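Local coordinates for hypothetical protein TT1465 (Thermus thermophilus, PDB 1WEK) that is of unknown function but has the Rossmann-like parallel alpha/beta fold of the SLOG clan and is found as an assembly of six chains, at residues V136-G140 against G171-G175. Residues are numbered along the deposited sequence; the frame is centred on the assembly and turned at random.
Sequences VFLPG and GYWEG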
loop_
_atom_site.group_PDB
_atom_site.type_symbol
_atom_site.label_atom_id
_atom_site.label_comp_id
_atom_site.label_asym_id
_atom_site.label_seq_id
_atom_site.Cartn_x
_atom_site.Cartn_y
_atom_site.Cartn_z
ATOM N N VAL A 136 -14.290 14.040 28.509
ATOM C CA VAL A 136 -15.411 14.349 29.388
ATOM C C VAL A 136 -16.582 13.400 29.077
ATOM O O VAL A 136 -17.074 13.333 27.949
ATOM C CB VAL A 136 -15.896 15.807 29.208
ATOM C CG1 VAL A 136 -16.869 16.172 30.334
ATOM C CG2 VAL A 136 -14.690 16.774 29.212
ATOM N N PHE A 137 -17.034 12.671 30.082
ATOM C CA PHE A 137 -18.157 11.757 29.882
ATOM C C PHE A 137 -19.436 12.243 30.573
ATOM O O PHE A 137 -19.503 12.320 31.800
ATOM C CB PHE A 137 -17.760 10.355 30.351
ATOM C CG PHE A 137 -16.616 9.772 29.554
ATOM C CD1 PHE A 137 -15.300 10.085 29.868
ATOM C CD2 PHE A 137 -16.864 9.012 28.420
ATOM C CE1 PHE A 137 -14.240 9.660 29.059
ATOM C CE2 PHE A 137 -15.805 8.577 27.595
ATOM C CZ PHE A 137 -14.488 8.910 27.919
ATOM N N LEU A 138 -20.442 12.597 29.771
ATOM C CA LEU A 138 -21.719 13.055 30.318
ATOM C C LEU A 138 -22.676 11.863 30.354
ATOM O O LEU A 138 -22.392 10.825 29.753
ATOM C CB LEU A 138 -22.294 14.181 29.437
ATOM C CG LEU A 138 -21.554 15.522 29.495
ATOM C CD1 LEU A 138 -21.385 16.116 28.092
ATOM C CD2 LEU A 138 -22.323 16.473 30.390
ATOM N N PRO A 139 -23.789 11.962 31.108
ATOM C CA PRO A 139 -24.693 10.804 31.110
ATOM C C PRO A 139 -24.907 10.324 29.675
ATOM O O PRO A 139 -25.093 11.140 28.749
ATOM C CB PRO A 139 -25.965 11.368 31.726
ATOM C CG PRO A 139 -25.411 12.289 32.792
ATOM C CD PRO A 139 -24.223 12.971 32.094
ATOM N N GLY A 140 -24.843 9.009 29.503
ATOM C CA GLY A 140 -25.016 8.375 28.208
ATOM C C GLY A 140 -25.394 6.910 28.421
ATOM O O GLY A 140 -25.733 6.505 29.545
ATOM N N GLY A 171 -24.481 11.540 40.610
ATOM C CA GLY A 171 -25.559 10.601 40.849
ATOM C C GLY A 171 -25.814 9.649 39.699
ATOM O O GLY A 171 -26.299 8.536 39.894
ATOM N N TYR A 172 -25.482 10.079 38.490
ATOM C CA TYR A 172 -25.701 9.247 37.319
ATOM C C TYR A 172 -24.688 8.104 37.228
ATOM O O TYR A 172 -25.046 6.968 36.911
ATOM C CB TYR A 172 -25.627 10.098 36.055
ATOM C CG TYR A 172 -26.137 9.393 34.823
ATOM C CD1 TYR A 172 -27.468 9.501 34.440
ATOM C CD2 TYR A 172 -25.286 8.608 34.042
ATOM C CE1 TYR A 172 -27.940 8.851 33.303
ATOM C CE2 TYR A 172 -25.745 7.955 32.911
ATOM C CZ TYR A 172 -27.071 8.082 32.542
ATOM O OH TYR A 172 -27.519 7.473 31.393
ATOM N N TRP A 173 -23.426 8.401 37.517
ATOM C CA TRP A 173 -22.358 7.408 37.447
ATOM C C TRP A 173 -22.174 6.561 38.702
ATOM O O TRP A 173 -21.448 5.558 38.689
ATOM C CB TRP A 173 -21.046 8.120 37.144
ATOM C CG TRP A 173 -21.075 8.813 35.849
ATOM C CD1 TRP A 173 -21.376 10.127 35.619
ATOM C CD2 TRP A 173 -20.852 8.218 34.570
ATOM N NE1 TRP A 173 -21.351 10.386 34.271
ATOM C CE2 TRP A 173 -21.033 9.232 33.602
ATOM C CE3 TRP A 173 -20.520 6.924 34.146
ATOM C CZ2 TRP A 173 -20.893 8.991 32.237
ATOM C CZ3 TRP A 173 -20.379 6.683 32.793
ATOM C CH2 TRP A 173 -20.566 7.714 31.849
ATOM N N GLU A 174 -22.829 6.976 39.781
ATOM C CA GLU A 174 -22.734 6.315 41.073
ATOM C C GLU A 174 -22.702 4.801 40.998
ATOM O O GLU A 174 -21.791 4.180 41.534
ATOM C CB GLU A 174 -23.883 6.760 41.981
ATOM C CG GLU A 174 -23.652 6.453 43.451
ATOM C CD GLU A 174 -22.280 6.924 43.929
ATOM O OE1 GLU A 174 -21.804 7.985 43.450
ATOM O OE2 GLU A 174 -21.681 6.243 44.791
ATOM N N GLY A 175 -23.692 4.208 40.345
ATOM C CA GLY A 175 -23.713 2.759 40.230
ATOM C C GLY A 175 -22.444 2.191 39.604
ATOM O O GLY A 175 -21.862 1.248 40.134
#
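P139 meets one face of the Y172 ring with its CA-CB-CG edge, CB over the centre, 3.3 Å from the centroid and only 3° off the normal, a nearly perpendicular CH-pi contact. The compact proline ring suits this place: CG reaches back over the root of the tyrosine, 3.6 Å from Y172 CG, while P139 CA sits 3.5 Å from Y172 CE2. With CG anti to the backbone N (chi1 -167°), the tyrosine stretches away from its helix to the loop, where its hydroxyl donates a hydrogen bond to the carbonyl oxygen of G140, Y172 OH to G140 O 2.7 Å. The approach is bent, 132° at the oxygen and tilted from the carbonyl plane. A phenol thus serves here as both an apolar platform and a donor. F182 of the second subunit adds cover to Y172, meeting its ring edge-to-face.

Both segments belong to a Rossmann-like alpha/beta fold built on a parallel sheet: P139 and G140, part of the PGG sequence characteristic of this family, follow the end of strand 132-137, and helix 170-185 begins just beyond the neighbouring strand 165-168. A phosphate ion is bound close to G140.

W173 extends the packed part beside this pair. Its six-membered ring comes edge-on to the L138 carbonyl oxygen, W173 CZ2 to L138 O 3.4 Å, and the same CZ2 lies 3.9 Å from F137 CB, while the indole NE1 is hydrogen-bonded to L168 O. A large flat side chain can therefore pack beside the strand end and still satisfy its buried N-H. F137 meets the indole with CB and its carbonyl oxygen, while its ring leads away and stacks with F43. On the helix side turned from the loop the contact gives way to solvent: G171 is exposed, and the partly exposed E174 forms a salt bridge with R178.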